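Local coordinates for protein chitooligosaccharide oxidase (Gibberella zeae, PDB 6Y0R) that oxidises the C1 hydroxyl of chitooligosaccharides to lactones with a bicovalently bound FAD, passing the electrons to molecular oxygen to give hydrogen peroxide, at residues S356-H370 with P418-I432. Residues are numbered along the deposited sequence; the frame is centred on the assembly and turned at random.
Sequences SFVNFVSTTGKSSSH and PSDGFNLIKGLRQSI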
# COMPACT_ATOMS: atom_id res chain seq x y z
N SER A 356 22.46 -4.74 15.66
CA SER A 356 22.00 -3.42 16.18
C SER A 356 20.49 -3.45 16.34
O SER A 356 19.95 -3.03 17.36
CB SER A 356 22.38 -2.28 15.29
OG SER A 356 23.79 -2.26 15.14
N PHE A 357 19.80 -3.92 15.29
CA PHE A 357 18.34 -4.05 15.28
C PHE A 357 17.86 -4.93 16.43
O PHE A 357 16.97 -4.56 17.20
CB PHE A 357 17.94 -4.57 13.90
CG PHE A 357 16.49 -4.90 13.75
CD1 PHE A 357 15.52 -3.94 13.89
CD2 PHE A 357 16.09 -6.18 13.38
CE1 PHE A 357 14.18 -4.26 13.75
CE2 PHE A 357 14.76 -6.49 13.23
CZ PHE A 357 13.80 -5.53 13.42
N VAL A 358 18.40 -6.15 16.53
CA VAL A 358 17.98 -7.14 17.57
C VAL A 358 18.29 -6.55 18.97
O VAL A 358 17.48 -6.73 19.87
CB VAL A 358 18.69 -8.48 17.33
CG1 VAL A 358 18.55 -9.37 18.54
CG2 VAL A 358 18.20 -9.18 16.06
N ASN A 359 19.44 -5.87 19.12
CA ASN A 359 19.80 -5.17 20.40
C ASN A 359 18.69 -4.18 20.79
O ASN A 359 18.24 -4.21 21.96
CB ASN A 359 21.19 -4.54 20.27
CG ASN A 359 22.29 -5.58 20.28
OD1 ASN A 359 22.04 -6.79 20.44
ND2 ASN A 359 23.53 -5.13 20.13
N PHE A 360 18.18 -3.37 19.86
CA PHE A 360 17.08 -2.42 20.12
C PHE A 360 15.82 -3.20 20.48
O PHE A 360 15.14 -2.89 21.47
CB PHE A 360 16.85 -1.49 18.92
CG PHE A 360 15.82 -0.42 19.20
CD1 PHE A 360 14.46 -0.72 19.17
CD2 PHE A 360 16.22 0.85 19.59
CE1 PHE A 360 13.52 0.25 19.47
CE2 PHE A 360 15.27 1.82 19.87
CZ PHE A 360 13.93 1.51 19.84
N VAL A 361 15.50 -4.23 19.69
CA VAL A 361 14.26 -5.02 19.93
C VAL A 361 14.33 -5.69 21.31
O VAL A 361 13.30 -5.73 21.98
CB VAL A 361 14.09 -6.07 18.82
CG1 VAL A 361 13.06 -7.12 19.19
CG2 VAL A 361 13.72 -5.38 17.52
N SER A 362 15.51 -6.19 21.69
CA SER A 362 15.73 -6.99 22.92
C SER A 362 15.79 -6.11 24.18
O SER A 362 15.61 -6.69 25.27
CB SER A 362 16.99 -7.82 22.80
OG SER A 362 16.87 -8.68 21.68
N THR A 363 15.93 -4.80 24.03
CA THR A 363 16.12 -3.85 25.16
C THR A 363 14.93 -2.89 25.15
O THR A 363 13.97 -3.18 25.85
CB THR A 363 17.50 -3.19 25.13
OG1 THR A 363 17.73 -2.46 23.93
CG2 THR A 363 18.62 -4.21 25.26
N THR A 364 14.99 -1.83 24.33
CA THR A 364 13.89 -0.84 24.22
C THR A 364 12.57 -1.50 23.78
O THR A 364 11.54 -1.25 24.41
CB THR A 364 14.30 0.33 23.32
OG1 THR A 364 15.58 0.76 23.77
CG2 THR A 364 13.32 1.47 23.32
N GLY A 365 12.56 -2.36 22.77
CA GLY A 365 11.32 -3.02 22.35
C GLY A 365 10.72 -3.86 23.46
O GLY A 365 9.49 -3.78 23.71
N LYS A 366 11.56 -4.67 24.11
CA LYS A 366 11.17 -5.68 25.13
C LYS A 366 10.53 -4.95 26.31
O LYS A 366 9.54 -5.44 26.83
CB LYS A 366 12.40 -6.50 25.54
CG LYS A 366 12.21 -7.53 26.65
CD LYS A 366 13.52 -7.94 27.31
CE LYS A 366 13.35 -8.89 28.48
NZ LYS A 366 13.39 -10.30 28.02
N SER A 367 11.07 -3.81 26.73
CA SER A 367 10.63 -3.15 27.98
C SER A 367 9.49 -2.17 27.70
O SER A 367 8.95 -1.62 28.63
CB SER A 367 11.81 -2.53 28.65
OG SER A 367 12.28 -1.43 27.91
N SER A 368 9.08 -2.00 26.44
CA SER A 368 8.05 -0.99 26.06
C SER A 368 6.67 -1.46 26.52
O SER A 368 6.36 -2.65 26.37
CB SER A 368 8.05 -0.75 24.55
OG SER A 368 7.08 0.23 24.22
N SER A 369 5.83 -0.56 27.04
CA SER A 369 4.42 -0.87 27.35
C SER A 369 3.59 -0.87 26.06
O SER A 369 2.43 -1.34 26.09
CB SER A 369 3.86 0.13 28.32
OG SER A 369 4.12 1.44 27.84
N HIS A 370 4.16 -0.40 24.95
CA HIS A 370 3.40 -0.23 23.68
C HIS A 370 3.14 -1.58 23.03
O HIS A 370 4.05 -2.42 23.10
CB HIS A 370 4.17 0.66 22.75
CG HIS A 370 4.12 2.09 23.15
ND1 HIS A 370 4.48 2.52 24.41
CD2 HIS A 370 3.80 3.20 22.46
CE1 HIS A 370 4.38 3.83 24.48
NE2 HIS A 370 3.98 4.27 23.29
N PRO A 418 0.07 8.08 22.48
CA PRO A 418 1.05 8.87 23.22
C PRO A 418 2.29 9.25 22.39
O PRO A 418 2.69 8.46 21.57
CB PRO A 418 1.42 7.92 24.36
CG PRO A 418 1.30 6.54 23.75
CD PRO A 418 0.17 6.63 22.74
N SER A 419 2.89 10.41 22.64
CA SER A 419 3.98 10.93 21.78
C SER A 419 5.27 10.10 21.95
O SER A 419 6.07 10.08 20.99
CB SER A 419 4.22 12.42 22.00
OG SER A 419 4.23 12.74 23.38
N ASP A 420 5.45 9.37 23.06
CA ASP A 420 6.63 8.47 23.20
C ASP A 420 6.55 7.34 22.16
O ASP A 420 7.60 6.81 21.84
CB ASP A 420 6.87 7.92 24.61
CG ASP A 420 5.77 7.06 25.20
OD1 ASP A 420 4.74 6.84 24.54
OD2 ASP A 420 5.92 6.65 26.36
N GLY A 421 5.37 7.05 21.63
CA GLY A 421 5.19 6.07 20.52
C GLY A 421 5.93 6.48 19.25
O GLY A 421 6.51 5.58 18.54
N PHE A 422 5.93 7.77 18.92
CA PHE A 422 6.75 8.27 17.80
C PHE A 422 8.20 7.91 18.01
O PHE A 422 8.89 7.54 17.03
CB PHE A 422 6.58 9.79 17.63
CG PHE A 422 5.17 10.26 17.39
CD1 PHE A 422 4.37 9.67 16.43
CD2 PHE A 422 4.64 11.36 18.07
CE1 PHE A 422 3.09 10.10 16.17
CE2 PHE A 422 3.37 11.83 17.77
CZ PHE A 422 2.57 11.18 16.86
N ASN A 423 8.74 8.11 19.23
CA ASN A 423 10.18 7.88 19.46
C ASN A 423 10.46 6.36 19.45
O ASN A 423 11.54 5.98 19.00
CB ASN A 423 10.70 8.51 20.75
CG ASN A 423 12.15 8.96 20.59
OD1 ASN A 423 12.46 9.76 19.71
ND2 ASN A 423 13.04 8.46 21.43
N LEU A 424 9.53 5.55 19.90
CA LEU A 424 9.71 4.08 19.91
C LEU A 424 9.88 3.64 18.45
O LEU A 424 10.84 2.88 18.14
CB LEU A 424 8.47 3.40 20.49
CG LEU A 424 8.42 1.88 20.33
CD1 LEU A 424 9.57 1.23 21.07
CD2 LEU A 424 7.09 1.33 20.81
N ILE A 425 8.95 4.07 17.59
CA ILE A 425 8.97 3.59 16.17
C ILE A 425 10.18 4.18 15.43
O ILE A 425 10.82 3.47 14.60
CB ILE A 425 7.63 3.92 15.51
CG1 ILE A 425 6.48 3.09 16.08
CG2 ILE A 425 7.68 3.78 13.99
CD1 ILE A 425 6.65 1.61 15.92
N LYS A 426 10.49 5.46 15.64
CA LYS A 426 11.71 6.06 15.07
C LYS A 426 12.94 5.26 15.49
O LYS A 426 13.83 5.02 14.68
CB LYS A 426 11.84 7.52 15.51
CG LYS A 426 13.01 8.24 14.87
CD LYS A 426 13.03 9.73 15.14
CE LYS A 426 13.04 10.05 16.62
NZ LYS A 426 14.41 10.33 17.13
N GLY A 427 13.00 4.86 16.75
CA GLY A 427 14.18 4.14 17.27
C GLY A 427 14.28 2.76 16.62
O GLY A 427 15.41 2.39 16.23
N LEU A 428 13.16 2.07 16.48
CA LEU A 428 13.11 0.74 15.80
C LEU A 428 13.67 0.88 14.39
O LEU A 428 14.55 0.10 13.95
CB LEU A 428 11.66 0.25 15.74
CG LEU A 428 11.20 -0.79 16.74
CD1 LEU A 428 9.72 -1.06 16.46
CD2 LEU A 428 12.03 -2.08 16.65
N ARG A 429 13.17 1.87 13.65
CA ARG A 429 13.60 2.05 12.25
C ARG A 429 15.08 2.46 12.20
O ARG A 429 15.85 1.93 11.40
CB ARG A 429 12.71 3.09 11.58
CG ARG A 429 13.12 3.33 10.14
CD ARG A 429 12.20 4.30 9.45
NE ARG A 429 12.66 5.65 9.73
CZ ARG A 429 12.16 6.45 10.62
NH1 ARG A 429 12.66 7.68 10.76
NH2 ARG A 429 11.13 6.04 11.34
N GLN A 430 15.46 3.45 13.01
CA GLN A 430 16.82 4.01 12.95
C GLN A 430 17.86 3.01 13.46
O GLN A 430 19.01 3.18 13.03
CB GLN A 430 16.90 5.34 13.72
CG GLN A 430 16.26 6.48 12.95
CD GLN A 430 16.42 7.80 13.66
OE1 GLN A 430 16.62 7.84 14.87
NE2 GLN A 430 16.31 8.88 12.90
N SER A 431 17.47 2.00 14.25
CA SER A 431 18.40 0.91 14.66
C SER A 431 18.98 0.26 13.41
O SER A 431 20.09 -0.30 13.49
CB SER A 431 17.77 -0.11 15.56
OG SER A 431 16.82 -0.92 14.85
N ILE A 432 18.25 0.31 12.28
CA ILE A 432 18.77 -0.11 10.96
C ILE A 432 19.22 1.10 10.15
O ILE A 432 20.36 1.10 9.66
CB ILE A 432 17.70 -0.93 10.21
CG1 ILE A 432 17.28 -2.15 11.03
CG2 ILE A 432 18.21 -1.29 8.83
CD1 ILE A 432 16.13 -2.89 10.48
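The ring of Phe360 lies with one face on the backbone of Gly427 and Leu428. Its CZ is 3.5 Å from Gly427 C. Thr364 CB, from the same helix as the ring, covers the opposite face. With CG anti to the backbone N (chi1 -175°), the ring reaches across as a knob into the hole formed by Leu424, Gly427, Leu428 and Ser431. Gly427 has no side chain, so the ring can settle directly on the main chain. Leu428 CG approaches Phe360 CE1 at 3.7 Å.

Phe357 is also covered on both faces. Ile432 CD1 makes a CH-pi contact, 4.0 Å from the ring centroid, and Val361 CG2 lies on the opposite face. Ser431 OG sits at the ring edge, in plane, 3.4 Å from Phe357 CD1. That hydroxyl donates to Leu428 O (2.6 Å) within its own helix. Leu428 CD2 touches Val361 CG2 where the two side chains cross at a slant.

Just before strand 371-378, the imidazole of His370 has Asp420 OD1 at its edge, with ring and carboxylate planes 63° apart. Leu424 CD2 packs against His370 CB at 3.6 Å. Ser368 OG accepts from His370 N, an ST turn.

The axes of segments 356-367 and 420-432 come within 8.5 Å, at 156°, antiparallel with a tilt. Helix 420-433 rests on strands 338-346 and 403-411 of the seven-stranded antiparallel sheet. The helix pairing therefore relies mainly on shape fit and burial of apolar surface. The Ser431 hydroxyl can sit beside the Phe357 ring because Leu428 O already accepts its proton.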